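Local coordinates for protein TSSL1 (Pseudomonas aeruginosa, PDB 4B62) that probably holds the type VI secretion system to the cell wall, binding peptidoglycan through the OmpA-like periplasmic module described here, at residues V40-G44 against D45-A49; L91-S95 against N96-S100. One frame throughout, in Å; residues are numbered along the deposited sequence. Where two conformers were deposited one is given.

In the fold
The chain is the C-terminal peptidoglycan-binding module of a longer protein, an OmpA-like domain in which a mixed beta sheet packs against helices. Contact 1 comes first along the chain. It covers the end of strand 37-43, next to strand 146-152, and the turn that starts the loop toward helix 60-72. Contact 2 follows, where the loop after strand 77-82 runs into helix 96-115. Their centres lie about 16 Å apart and their nearest atoms about 6 Å, without touching. Contact 1 is partly buried, whereas contact 2 is at the surface. The loop that contact 1 opens continues to Ser52 and Ala53, which share a phosphate with Tyr93 of contact 2. Contact 1 thus turns the chain out of the sheet, and contact 2 begins helix 96-115.

Contact 1 of 2, residues V40-G44 against D45-A49; sequences VTIRG and DELFA
Arg43 and Gly44, at the end of strand 37-43, offer their carbonyls to the N-H groups of Glu46, Leu47 and Phe48. The chain leaves the OmpA-like sheet here through a short 3-10 turn that leads into the loop at 47-49. The N-H of Glu46 bonds to Arg43 O at 3.0 Å. Gly44 O takes two backbone donors, Leu47 N and Phe48 N, the latter at 2.9 Å. The chain is thus tied back on itself twice at one oxygen.

On the inner side, Ile42 CG2 touches Glu46 CB at 3.7 Å and Leu47 CD1 at 3.8 Å. This branch is anti to the backbone N, which directs it to Glu46 and Leu47. The Ile42 and Leu47 side chains cross at about a right angle. Helix 60-72 covers them with Leu62 and Leu63. The Phe48 ring has Leu47 CB over the centre of one face, and its CD2 reaches Gly44 O at 3.4 Å.

Asp45 OD1 forms a salt bridge with Arg145, and Glu46 OE1 one with Arg28. The other carboxylate oxygen, Glu46 OE2, takes a hydrogen bond from a water at 2.7 Å. In the Arg43 conformer described, one of two, that water also accepts from Arg43 NH1, so the bridge depends on this conformer.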
ATOM      1  N   VAL A  40      -5.348  -2.057  -4.734  1.00  9.90           N
ATOM      2  CA  VAL A  40      -4.083  -1.653  -5.338  1.00  9.47           C
ATOM      3  C   VAL A  40      -2.959  -2.212  -4.476  1.00  8.53           C
ATOM      4  O   VAL A  40      -2.839  -1.865  -3.304  1.00 10.18           O
ATOM      5  CB  VAL A  40      -3.951  -0.127  -5.426  1.00 10.18           C
ATOM      6  CG1 VAL A  40      -2.660   0.244  -6.151  1.00 11.23           C
ATOM      7  CG2 VAL A  40      -5.166   0.494  -6.101  1.00 12.26           C
ATOM      8  N   THR A  41      -2.181  -3.135  -5.048  1.00 10.04           N
ATOM      9  CA  THR A  41      -1.033  -3.712  -4.362  1.00  9.94           C
ATOM     10  C   THR A  41       0.233  -2.975  -4.799  1.00  9.93           C
ATOM     11  O   THR A  41       0.484  -2.828  -5.993  1.00 11.28           O
ATOM     12  CB  THR A  41      -0.882  -5.206  -4.655  1.00  9.60           C
ATOM     13  OG1 THR A  41      -2.050  -5.899  -4.205  1.00 10.61           O
ATOM     14  CG2 THR A  41       0.335  -5.790  -3.961  1.00 10.59           C
ATOM     15  N   ILE A  42       0.996  -2.509  -3.818  1.00 10.00           N
ATOM     16  CA  ILE A  42       2.233  -1.785  -4.075  1.00 10.16           C
ATOM     17  C   ILE A  42       3.343  -2.412  -3.228  1.00 10.26           C
ATOM     18  O   ILE A  42       3.258  -2.422  -1.994  1.00 10.09           O
ATOM     19  CB  ILE A  42       2.116  -0.290  -3.730  1.00  9.96           C
ATOM     20  CG1 ILE A  42       0.841   0.321  -4.309  1.00 11.65           C
ATOM     21  CG2 ILE A  42       3.369   0.448  -4.205  1.00  9.84           C
ATOM     22  CD1 ILE A  42       0.687   1.804  -4.092  1.00 13.65           C
ATOM     23  N   ARG A  43       4.377  -2.959  -3.873  1.00 10.81           N
ATOM     24  CA  ARG A  43       5.538  -3.452  -3.148  0.52 10.82           C
ATOM     25  C   ARG A  43       6.125  -2.309  -2.307  1.00  9.89           C
ATOM     26  O   ARG A  43       6.182  -1.147  -2.759  1.00 10.08           O
ATOM     27  CB  ARG A  43       6.623  -3.964  -4.106  0.52 13.27           C
ATOM     28  CG  ARG A  43       6.384  -5.275  -4.864  0.52 15.82           C
ATOM     29  CD  ARG A  43       7.658  -5.566  -5.666  0.52 17.86           C
ATOM     30  NE  ARG A  43       7.765  -6.848  -6.372  0.52 15.68           N
ATOM     31  CZ  ARG A  43       7.329  -7.089  -7.611  0.52 15.02           C
ATOM     32  NH1 ARG A  43       6.688  -6.150  -8.302  0.52 17.77           N
ATOM     33  NH2 ARG A  43       7.513  -8.291  -8.158  0.52 11.40           N
ATOM     34  N   GLY A  44       6.591  -2.637  -1.107  1.00  9.54           N
ATOM     35  CA  GLY A  44       7.241  -1.637  -0.255  1.00  9.25           C
ATOM     36  C   GLY A  44       8.394  -0.937  -0.956  1.00  9.82           C
ATOM     37  O   GLY A  44       8.628   0.244  -0.720  1.00 10.51           O
ATOM     38  N   ASP A  45       9.108  -1.667  -1.818  0.50  9.69           N
ATOM     39  CA  ASP A  45      10.260  -1.102  -2.525  0.50 10.31           C
ATOM     40  C   ASP A  45       9.877   0.072  -3.429  0.50 10.06           C
ATOM     41  O   ASP A  45      10.741   0.861  -3.797  0.50 11.34           O
ATOM     42  CB  ASP A  45      10.973  -2.148  -3.397  0.50 12.71           C
ATOM     43  CG  ASP A  45      11.339  -3.420  -2.645  0.50 14.90           C
ATOM     44  OD1 ASP A  45      11.804  -3.353  -1.488  0.50 15.57           O
ATOM     45  OD2 ASP A  45      11.167  -4.506  -3.239  0.50 18.03           O
ATOM     46  N   GLU A  46       8.609   0.174  -3.822  1.00  9.82           N
ATOM     47  CA  GLU A  46       8.145   1.277  -4.668  1.00  9.35           C
ATOM     48  C   GLU A  46       7.884   2.567  -3.898  1.00  8.84           C
ATOM     49  O   GLU A  46       7.654   3.593  -4.533  1.00 10.38           O
ATOM     50  CB  GLU A  46       6.875   0.890  -5.437  1.00 10.37           C
ATOM     51  CG  GLU A  46       7.031  -0.324  -6.341  1.00 12.20           C
ATOM     52  CD  GLU A  46       8.032  -0.148  -7.462  1.00 12.11           C
ATOM     53  OE1 GLU A  46       8.392   1.005  -7.782  1.00 12.86           O
ATOM     54  OE2 GLU A  46       8.446  -1.186  -8.017  1.00 16.94           O
ATOM     55  N   LEU A  47       7.898   2.500  -2.559  1.00  8.95           N
ATOM     56  CA  LEU A  47       7.517   3.624  -1.697  1.00  9.63           C
ATOM     57  C   LEU A  47       8.554   4.015  -0.665  1.00  9.55           C
ATOM     58  O   LEU A  47       8.750   5.203  -0.420  1.00 11.42           O
ATOM     59  CB  LEU A  47       6.215   3.285  -0.972  1.00 10.07           C
ATOM     60  CG  LEU A  47       4.991   3.198  -1.885  1.00 10.94           C
ATOM     61  CD1 LEU A  47       3.838   2.607  -1.088  1.00 12.79           C
ATOM     62  CD2 LEU A  47       4.596   4.536  -2.502  1.00 10.79           C
ATOM     63  N   PHE A  48       9.176   3.015  -0.038  1.00  9.87           N
ATOM     64  CA  PHE A  48       9.956   3.201   1.177  1.00 10.56           C
ATOM     65  C   PHE A  48      11.390   2.732   0.967  1.00 11.66           C
ATOM     66  O   PHE A  48      11.630   1.737   0.281  1.00 12.17           O
ATOM     67  CB  PHE A  48       9.401   2.339   2.330  1.00 11.71           C
ATOM     68  CG  PHE A  48       7.903   2.415   2.533  1.00 11.08           C
ATOM     69  CD1 PHE A  48       7.312   3.518   3.110  1.00 13.16           C
ATOM     70  CD2 PHE A  48       7.085   1.356   2.136  1.00 11.09           C
ATOM     71  CE1 PHE A  48       5.947   3.575   3.284  1.00 12.99           C
ATOM     72  CE2 PHE A  48       5.724   1.419   2.312  1.00 11.21           C
ATOM     73  CZ  PHE A  48       5.162   2.529   2.888  1.00 12.60           C
ATOM     74  N   ALA A  49      12.338   3.397   1.623  1.00 13.93           N
ATOM     75  CA  ALA A  49      13.681   2.831   1.738  1.00 14.77           C
ATOM     76  C   ALA A  49      13.604   1.566   2.595  1.00 15.22           C
ATOM     77  O   ALA A  49      12.644   1.357   3.371  1.00 14.17           O
ATOM     78  CB  ALA A  49      14.648   3.831   2.349  1.00 15.84           C
TER
HETATM   79  O   HOH W   1       6.719  -3.257  -8.132  1.00 18.11           O

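Contact 2 of 2, residues L91-S95 against N96-S100; sequences LRYPS and NWKLS. With PO4 (phosphate ion), chain C.
Tyr93 and Leu99 cross at about a right angle, with the leucine methyl CD1 over one face of the ring. Leu99 CD1 sits 4.0 Å from the ring centroid, 20° off the normal, a CH-pi contact. The opposite face carries Arg92 CG, offset toward the rim, so the phenol lies between two aliphatic groups. Tyr93 CG is anti to the carbonyl carbon (chi1 -48°), which lays the ring alongside the first helical turn.

The Tyr93 OH gives a very short hydrogen bond, 2.5 Å, to O4 of a phosphate ion at the ring edge, in its plane. Ser52 and Ala53 also bond this ion. Arg92 NE stays 3.6 Å from phosphate O2, yet its charge would probably favour the anion. The phosphate probably comes from the crystallisation liquor.

Ser95 is the N-cap, just ahead of helix 96-115. Its OG stands between the backbone N and the carbonyl carbon (chi1 65°), from where it accepts a hydrogen bond from Lys98 N at 2.9 Å. Ser95 O accepts one from Leu99 N at 3.0 Å. The edge of the Trp97 ring faces Ser95 OG.

Lys98 bends at chi2 and chi4 and turns back to the loop. Lys98 NZ donates to a water at 2.7 Å, which donates in turn to Arg92 O. Asn96 ND2 is hydrogen-bonded to Asp84 OD1. Beside the serine N-cap, the Tyr93-Leu99 packing lays the preceding loop against the first turn of helix 96-115 in the OmpA-like fold.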
ATOM      1  N   LEU A  91      15.772   0.858  15.808  1.00 14.25           N
ATOM      2  CA  LEU A  91      15.228   1.559  16.956  1.00 13.88           C
ATOM      3  C   LEU A  91      13.780   1.987  16.755  1.00 13.85           C
ATOM      4  O   LEU A  91      12.970   1.921  17.684  1.00 15.82           O
ATOM      5  CB  LEU A  91      16.061   2.786  17.298  1.00 12.83           C
ATOM      6  CG  LEU A  91      17.516   2.572  17.711  1.00 13.26           C
ATOM      7  CD1 LEU A  91      18.235   3.914  17.762  1.00 14.25           C
ATOM      8  CD2 LEU A  91      17.612   1.869  19.054  1.00 13.48           C
ATOM      9  N   ARG A  92      13.456   2.447  15.549  1.00 13.28           N
ATOM     10  CA  ARG A  92      12.133   2.977  15.270  1.00 14.81           C
ATOM     11  C   ARG A  92      11.147   1.840  15.015  1.00 14.96           C
ATOM     12  O   ARG A  92       9.968   1.954  15.368  1.00 16.69           O
ATOM     13  CB  ARG A  92      12.169   3.934  14.072  1.00 16.69           C
ATOM     14  CG  ARG A  92      10.972   4.867  13.984  1.00 21.03           C
ATOM     15  CD  ARG A  92      11.133   5.905  12.876  1.00 22.01           C
ATOM     16  NE  ARG A  92      12.369   6.688  12.975  1.00 21.99           N
ATOM     17  CZ  ARG A  92      12.553   7.734  13.779  1.00 22.00           C
ATOM     18  NH1 ARG A  92      11.591   8.130  14.612  1.00 24.67           N
ATOM     19  NH2 ARG A  92      13.725   8.376  13.775  1.00 22.49           N
ATOM     20  N   TYR A  93      11.630   0.752  14.410  1.00 14.06           N
ATOM     21  CA  TYR A  93      10.771  -0.382  14.032  1.00 14.39           C
ATOM     22  C   TYR A  93      11.401  -1.669  14.530  1.00 14.32           C
ATOM     23  O   TYR A  93      12.134  -2.337  13.800  1.00 15.32           O
ATOM     24  CB  TYR A  93      10.528  -0.430  12.525  1.00 13.84           C
ATOM     25  CG  TYR A  93      10.132   0.912  11.979  1.00 14.89           C
ATOM     26  CD1 TYR A  93       8.891   1.462  12.260  1.00 15.82           C
ATOM     27  CD2 TYR A  93      11.020   1.656  11.213  1.00 16.46           C
ATOM     28  CE1 TYR A  93       8.536   2.712  11.774  1.00 17.05           C
ATOM     29  CE2 TYR A  93      10.675   2.903  10.727  1.00 15.82           C
ATOM     30  CZ  TYR A  93       9.436   3.430  11.007  1.00 15.33           C
ATOM     31  OH  TYR A  93       9.099   4.684  10.519  1.00 18.52           O
ATOM     32  N   PRO A  94      11.121  -2.024  15.796  1.00 15.38           N
ATOM     33  CA  PRO A  94      11.814  -3.166  16.395  1.00 16.36           C
ATOM     34  C   PRO A  94      11.363  -4.552  15.926  1.00 15.12           C
ATOM     35  O   PRO A  94      11.950  -5.555  16.332  1.00 20.13           O
ATOM     36  CB  PRO A  94      11.544  -2.996  17.891  1.00 18.90           C
ATOM     37  CG  PRO A  94      10.331  -2.136  17.976  1.00 22.94           C
ATOM     38  CD  PRO A  94      10.389  -1.223  16.793  1.00 14.95           C
ATOM     39  N   SER A  95      10.333  -4.600  15.082  1.00 14.62           N
ATOM     40  CA  SER A  95       9.826  -5.842  14.528  1.00 12.47           C
ATOM     41  C   SER A  95       9.289  -5.596  13.125  1.00 11.74           C
ATOM     42  O   SER A  95       8.978  -4.445  12.725  1.00 11.76           O
ATOM     43  CB  SER A  95       8.693  -6.408  15.388  1.00 12.16           C
ATOM     44  OG  SER A  95       7.557  -5.555  15.375  1.00 13.23           O
ATOM     45  N   ASN A  96       9.150  -6.691  12.383  1.00 11.81           N
ATOM     46  CA  ASN A  96       8.452  -6.635  11.115  1.00 12.77           C
ATOM     47  C   ASN A  96       6.989  -6.230  11.311  1.00 11.48           C
ATOM     48  O   ASN A  96       6.425  -5.542  10.471  1.00 12.67           O
ATOM     49  CB  ASN A  96       8.554  -7.974  10.370  1.00 14.15           C
ATOM     50  CG  ASN A  96       9.509  -7.930   9.181  1.00 15.45           C
ATOM     51  OD1 ASN A  96       9.858  -6.862   8.674  1.00 16.39           O
ATOM     52  ND2 ASN A  96       9.908  -9.107   8.704  1.00 16.91           N
ATOM     53  N   TRP A  97       6.371  -6.649  12.419  1.00 11.12           N
ATOM     54  CA  TRP A  97       5.014  -6.214  12.707  1.00 11.15           C
ATOM     55  C   TRP A  97       4.931  -4.691  12.771  1.00 10.15           C
ATOM     56  O   TRP A  97       4.102  -4.075  12.096  1.00 11.11           O
ATOM     57  CB  TRP A  97       4.445  -6.831  14.000  1.00 12.83           C
ATOM     58  CG  TRP A  97       3.132  -6.251  14.246  1.00 11.92           C
ATOM     59  CD1 TRP A  97       1.949  -6.607  13.641  1.00 15.12           C
ATOM     60  CD2 TRP A  97       2.837  -5.111  15.055  1.00 11.52           C
ATOM     61  NE1 TRP A  97       0.952  -5.768  14.035  1.00 13.95           N
ATOM     62  CE2 TRP A  97       1.457  -4.858  14.925  1.00 12.93           C
ATOM     63  CE3 TRP A  97       3.592  -4.310  15.925  1.00 13.34           C
ATOM     64  CZ2 TRP A  97       0.820  -3.813  15.598  1.00 14.73           C
ATOM     65  CZ3 TRP A  97       2.948  -3.274  16.599  1.00 14.08           C
ATOM     66  CH2 TRP A  97       1.580  -3.037  16.426  1.00 15.58           C
ATOM     67  N   LYS A  98       5.828  -4.083  13.541  1.00 10.68           N
ATOM     68  CA  LYS A  98       5.757  -2.646  13.709  1.00 10.59           C
ATOM     69  C   LYS A  98       6.030  -1.928  12.401  1.00 10.55           C
ATOM     70  O   LYS A  98       5.354  -0.949  12.077  1.00 10.58           O
ATOM     71  CB  LYS A  98       6.700  -2.163  14.802  1.00 12.27           C
ATOM     72  CG  LYS A  98       6.492  -0.689  15.138  1.00 14.49           C
ATOM     73  CD  LYS A  98       5.154  -0.445  15.824  1.00 18.30           C
ATOM     74  CE  LYS A  98       4.741   1.019  15.867  1.00 23.15           C
ATOM     75  NZ  LYS A  98       5.606   1.789  16.791  1.00 23.68           N
ATOM     76  N   LEU A  99       6.999  -2.418  11.630  1.00 10.45           N
ATOM     77  CA  LEU A  99       7.251  -1.816  10.326  1.00 10.44           C
ATOM     78  C   LEU A  99       6.014  -1.909   9.416  1.00  9.71           C
ATOM     79  O   LEU A  99       5.664  -0.938   8.726  1.00 10.59           O
ATOM     80  CB  LEU A  99       8.461  -2.462   9.656  1.00 11.43           C
ATOM     81  CG  LEU A  99       8.888  -1.835   8.329  1.00 12.29           C
ATOM     82  CD1 LEU A  99       9.321  -0.383   8.499  1.00 13.27           C
ATOM     83  CD2 LEU A  99       9.974  -2.700   7.689  1.00 14.15           C
ATOM     84  N   SER A 100       5.342  -3.066   9.428  1.00  9.94           N
ATOM     85  CA  SER A 100       4.180  -3.264   8.568  1.00 10.06           C
ATOM     86  C   SER A 100       3.038  -2.311   8.974  1.00  9.42           C
ATOM     87  O   SER A 100       2.340  -1.766   8.120  1.00  9.74           O
ATOM     88  CB  SER A 100       3.734  -4.731   8.602  1.00 10.30           C
ATOM     89  OG  SER A 100       3.032  -5.104   9.784  1.00 11.02           O
TER
HETATM   90  P   PO4 C1448      11.793   6.401   8.847  0.57 20.16           P
HETATM   91  O1  PO4 C1448      12.336   6.784   7.495  0.57 26.08           O
HETATM   92  O2  PO4 C1448      12.850   5.652   9.593  0.57 26.74           O
HETATM   93  O3  PO4 C1448      11.441   7.632   9.638  0.57 24.62           O
HETATM   94  O4  PO4 C1448      10.565   5.540   8.746  0.57 15.87           O
HETATM   95  O   HOH W   2       7.245   2.608  14.765  1.00 30.34           O